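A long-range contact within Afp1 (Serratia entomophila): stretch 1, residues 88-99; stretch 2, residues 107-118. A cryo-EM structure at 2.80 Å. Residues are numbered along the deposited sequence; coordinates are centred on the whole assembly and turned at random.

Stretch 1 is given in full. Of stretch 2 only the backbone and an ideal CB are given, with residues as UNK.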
# COMPACT_ATOMS: atom_id res chain seq x y z
N GLN A 88 24.28 0.11 63.20
CA GLN A 88 23.20 -0.76 63.67
C GLN A 88 22.07 -0.78 62.65
O GLN A 88 21.59 0.27 62.22
CB GLN A 88 22.68 -0.29 65.02
CG GLN A 88 23.70 -0.43 66.13
CD GLN A 88 23.17 0.02 67.47
OE1 GLN A 88 22.04 0.49 67.57
NE2 GLN A 88 23.98 -0.11 68.50
N VAL A 89 21.66 -1.98 62.27
CA VAL A 89 20.62 -2.18 61.27
C VAL A 89 19.97 -3.53 61.54
O VAL A 89 20.64 -4.50 61.92
CB VAL A 89 21.22 -2.06 59.84
CG1 VAL A 89 22.36 -3.03 59.62
CG2 VAL A 89 20.15 -2.26 58.78
N GLU A 90 18.65 -3.58 61.41
CA GLU A 90 17.93 -4.84 61.46
C GLU A 90 18.24 -5.60 60.19
O GLU A 90 17.68 -5.31 59.13
CB GLU A 90 16.43 -4.61 61.62
CG GLU A 90 16.03 -3.97 62.93
CD GLU A 90 16.23 -4.88 64.13
OE1 GLU A 90 16.07 -6.11 63.97
OE2 GLU A 90 16.55 -4.37 65.22
N LYS A 91 19.16 -6.56 60.27
CA LYS A 91 19.49 -7.37 59.11
C LYS A 91 18.43 -8.43 58.89
O LYS A 91 17.97 -9.08 59.83
CB LYS A 91 20.86 -8.02 59.29
CG LYS A 91 22.01 -7.04 59.25
CD LYS A 91 23.34 -7.75 59.32
CE LYS A 91 24.49 -6.76 59.26
NZ LYS A 91 25.80 -7.45 59.30
N LYS A 92 18.03 -8.59 57.63
CA LYS A 92 16.95 -9.49 57.25
C LYS A 92 17.47 -10.53 56.28
O LYS A 92 18.49 -10.33 55.61
CB LYS A 92 15.79 -8.73 56.61
CG LYS A 92 15.03 -7.83 57.56
CD LYS A 92 13.93 -7.10 56.82
CE LYS A 92 13.01 -6.37 57.77
NZ LYS A 92 13.69 -5.26 58.48
N ASP A 93 16.76 -11.65 56.21
CA ASP A 93 17.06 -12.71 55.25
C ASP A 93 16.05 -12.70 54.11
O ASP A 93 14.83 -12.68 54.35
CB ASP A 93 17.09 -14.07 55.95
CG ASP A 93 15.92 -14.29 56.88
OD1 ASP A 93 15.15 -13.33 57.10
OD2 ASP A 93 15.77 -15.42 57.39
N ILE A 94 16.55 -12.70 52.88
CA ILE A 94 15.73 -12.53 51.68
C ILE A 94 15.59 -13.89 51.00
O ILE A 94 16.56 -14.64 50.89
CB ILE A 94 16.37 -11.51 50.72
CG1 ILE A 94 16.80 -10.25 51.47
CG2 ILE A 94 15.41 -11.14 49.61
CD1 ILE A 94 15.69 -9.52 52.14
N MET A 95 14.38 -14.20 50.55
CA MET A 95 14.14 -15.38 49.73
C MET A 95 13.46 -14.94 48.44
O MET A 95 12.40 -14.31 48.48
CB MET A 95 13.26 -16.39 50.44
CG MET A 95 13.15 -17.70 49.70
SD MET A 95 11.91 -18.77 50.43
CE MET A 95 12.64 -19.02 52.02
N ILE A 96 14.06 -15.28 47.31
CA ILE A 96 13.48 -14.99 46.00
C ILE A 96 13.20 -16.33 45.33
O ILE A 96 14.13 -17.07 44.99
CB ILE A 96 14.40 -14.12 45.14
CG1 ILE A 96 14.62 -12.77 45.82
CG2 ILE A 96 13.80 -13.92 43.77
CD1 ILE A 96 15.67 -11.93 45.17
N SER A 97 11.92 -16.64 45.14
CA SER A 97 11.48 -17.96 44.72
C SER A 97 10.84 -17.88 43.34
O SER A 97 9.87 -17.14 43.15
CB SER A 97 10.45 -18.52 45.70
OG SER A 97 10.97 -18.61 47.01
N LEU A 98 11.37 -18.64 42.38
CA LEU A 98 10.66 -18.84 41.12
C LEU A 98 9.41 -19.66 41.39
O LEU A 98 9.48 -20.74 41.98
CB LEU A 98 11.55 -19.51 40.09
CG LEU A 98 12.64 -18.63 39.48
CD1 LEU A 98 13.51 -19.43 38.56
CD2 LEU A 98 11.99 -17.50 38.73
N THR A 99 8.27 -19.15 40.95
CA THR A 99 6.99 -19.58 41.47
C THR A 99 6.11 -20.07 40.33
O THR A 99 6.34 -19.76 39.16
CB THR A 99 6.34 -18.40 42.23
OG1 THR A 99 7.34 -17.76 43.02
CG2 THR A 99 5.28 -18.86 43.22
N UNK A 107 9.39 -23.34 42.68
CA UNK A 107 10.14 -24.19 41.77
C UNK A 107 11.62 -24.24 42.14
O UNK A 107 12.15 -25.30 42.46
CB UNK A 107 9.97 -23.70 40.33
N UNK A 108 12.29 -23.09 42.09
CA UNK A 108 13.68 -22.92 42.52
C UNK A 108 13.75 -21.60 43.26
O UNK A 108 13.28 -20.58 42.76
CB UNK A 108 14.66 -22.95 41.34
N UNK A 109 14.33 -21.61 44.46
CA UNK A 109 14.43 -20.38 45.23
C UNK A 109 15.88 -20.07 45.56
O UNK A 109 16.74 -20.95 45.60
CB UNK A 109 13.60 -20.48 46.51
N UNK A 110 16.14 -18.78 45.78
CA UNK A 110 17.45 -18.25 46.13
C UNK A 110 17.37 -17.65 47.52
O UNK A 110 16.54 -16.78 47.78
CB UNK A 110 17.92 -17.21 45.11
N UNK A 111 18.23 -18.13 48.42
CA UNK A 111 18.24 -17.67 49.80
C UNK A 111 19.38 -16.69 50.02
O UNK A 111 20.48 -16.87 49.50
CB UNK A 111 18.36 -18.85 50.76
N UNK A 112 19.11 -15.64 50.80
CA UNK A 112 20.06 -14.59 51.11
C UNK A 112 20.11 -14.46 52.63
O UNK A 112 19.07 -14.38 53.27
CB UNK A 112 19.68 -13.27 50.44
N UNK A 113 21.32 -14.46 53.20
CA UNK A 113 21.45 -14.74 54.63
C UNK A 113 21.22 -13.51 55.50
O UNK A 113 20.29 -13.47 56.31
CB UNK A 113 22.84 -15.32 54.92
N UNK A 114 22.07 -12.49 55.37
CA UNK A 114 21.97 -11.30 56.23
C UNK A 114 22.07 -10.07 55.34
O UNK A 114 23.16 -9.55 55.11
CB UNK A 114 23.06 -11.29 57.31
N UNK A 115 20.93 -9.58 54.88
CA UNK A 115 20.88 -8.43 53.99
C UNK A 115 20.50 -7.19 54.77
O UNK A 115 19.66 -7.23 55.67
CB UNK A 115 19.89 -8.67 52.85
N UNK A 116 21.14 -6.07 54.43
CA UNK A 116 20.82 -4.78 55.01
C UNK A 116 20.97 -3.73 53.92
O UNK A 116 21.80 -3.90 53.02
CB UNK A 116 21.71 -4.47 56.21
N UNK A 117 20.18 -2.65 53.95
CA UNK A 117 20.23 -1.69 52.85
C UNK A 117 21.44 -0.78 52.91
O UNK A 117 21.87 -0.34 53.98
CB UNK A 117 18.96 -0.84 52.84
N UNK A 118 22.00 -0.50 51.73
CA UNK A 118 23.06 0.47 51.60
C UNK A 118 22.68 1.68 50.77
O UNK A 118 23.35 2.71 50.86
CB UNK A 118 24.29 -0.20 50.99

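Stretch 2 runs antiparallel to strand 92-99, so from 108 to 112 the CB atoms alternate between two faces, one carrying K92, I94, I96 and L98, the other M95 and S97; the corner at 113 and 114 breaks the alternation, and 115 returns to the K92 face.

Position 107 points toward stretch 1, its CB 3.4 Å from L98 O, and its backbone N donates to that same oxygen (2.7 Å). An aliphatic side chain could spread along the backbone. It is L107, whose CD1 reaches to 3.9 Å from T99 O.

Position 108 lies on the L98 face, CB 4.6 Å from L98 CD1, and phi/psi of -139/129 suits a branched residue. Any medium apolar side chain would serve; V108 is found, its O accepting from L98 N (2.7 Å).

At 109 space is tight. The CA atoms of S97 and this position lie 3.9 Å apart, and the CB sits 3.3 Å from S97 OG. A small residue is favoured, glycine, alanine or serine; the deposited one is S109, with chi1 p.

Position 110 pairs with I96 through two well-formed bonds, I96 N to its O (2.9 Å) and its N to I96 O (2.8 Å). Its CB joins the face of I96 and L98, where a large apolar group could reach the leucine. W110 does so: CZ3 lies 3.6 Å from L98 CD1, which meets the indole at its edge, near the ring plane.

Position 111 shares its face with M95, but its CB is 5.4 Å from M95 CG. Polar or long flexible side chains would both be reasonable. N111 brings ND2 to 3.5 Å from M95 CE, a packing contact.

Position 112 returns to the I94 face, with extended angles; valine, isoleucine or threonine would suit. V112 sets its CB 3.7 Å from I94 CB.

At 113 the chain turns a corner and CB points away; it is S113. Position 114, sideways, has its CB 4.1 Å from K91 CD, and polar residues are plausible; N114 is present.

Position 115 is paired with K92 by two nearly straight bonds, K92 N to its O (2.9 Å) and its N to K92 O (2.7 Å). With CB already 3.7 Å from I94 CG1, a small apolar residue suffices: A115.

Position 116 points toward V89 and the K91 chain, inviting a broad apolar group. F116 answers, CB 3.7 Å from V89 CG2 and CD1 3.7 Å from K91 CE.

Position 117 looks sideways, and P117 puts CD 4.0 Å from V89 CG2. Position 118 is out of reach; it is T118.

Stretch 2 107-118: LVSWNVSNAFPT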
# COMPACT_ATOMS: atom_id res chain seq x y z
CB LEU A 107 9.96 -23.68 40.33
CG LEU A 107 8.51 -23.65 39.85
CD1 LEU A 107 8.41 -22.99 38.50
CD2 LEU A 107 7.93 -25.05 39.81
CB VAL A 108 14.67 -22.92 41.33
CG1 VAL A 108 16.07 -22.57 41.79
CG2 VAL A 108 14.71 -24.26 40.61
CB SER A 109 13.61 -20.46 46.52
OG SER A 109 14.14 -21.41 47.41
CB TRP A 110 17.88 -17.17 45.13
CG TRP A 110 18.39 -17.69 43.83
CD1 TRP A 110 19.69 -17.81 43.47
CD2 TRP A 110 17.62 -18.19 42.74
NE1 TRP A 110 19.79 -18.34 42.21
CE2 TRP A 110 18.53 -18.58 41.74
CE3 TRP A 110 16.26 -18.33 42.50
CZ2 TRP A 110 18.11 -19.11 40.53
CZ3 TRP A 110 15.85 -18.86 41.30
CH2 TRP A 110 16.77 -19.24 40.32
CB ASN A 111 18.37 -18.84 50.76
CG ASN A 111 17.21 -19.79 50.68
OD1 ASN A 111 17.36 -20.94 50.31
ND2 ASN A 111 16.03 -19.30 51.03
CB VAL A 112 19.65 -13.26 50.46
CG1 VAL A 112 20.53 -12.15 50.90
CG2 VAL A 112 19.68 -13.38 48.95
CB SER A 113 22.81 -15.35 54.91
OG SER A 113 22.98 -15.60 56.29
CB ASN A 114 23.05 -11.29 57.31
CG ASN A 114 22.78 -12.29 58.40
OD1 ASN A 114 21.65 -12.45 58.84
ND2 ASN A 114 23.83 -12.95 58.86
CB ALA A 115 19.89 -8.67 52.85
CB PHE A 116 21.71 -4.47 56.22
CG PHE A 116 23.17 -4.31 55.91
CD1 PHE A 116 24.00 -5.41 55.89
CD2 PHE A 116 23.72 -3.06 55.72
CE1 PHE A 116 25.35 -5.27 55.63
CE2 PHE A 116 25.06 -2.92 55.45
CZ PHE A 116 25.87 -4.03 55.41
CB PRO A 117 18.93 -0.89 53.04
CG PRO A 117 18.66 -0.98 54.47
CD PRO A 117 19.10 -2.34 54.90
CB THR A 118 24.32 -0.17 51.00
OG1 THR A 118 24.02 -0.67 49.69
CG2 THR A 118 24.80 -1.32 51.86
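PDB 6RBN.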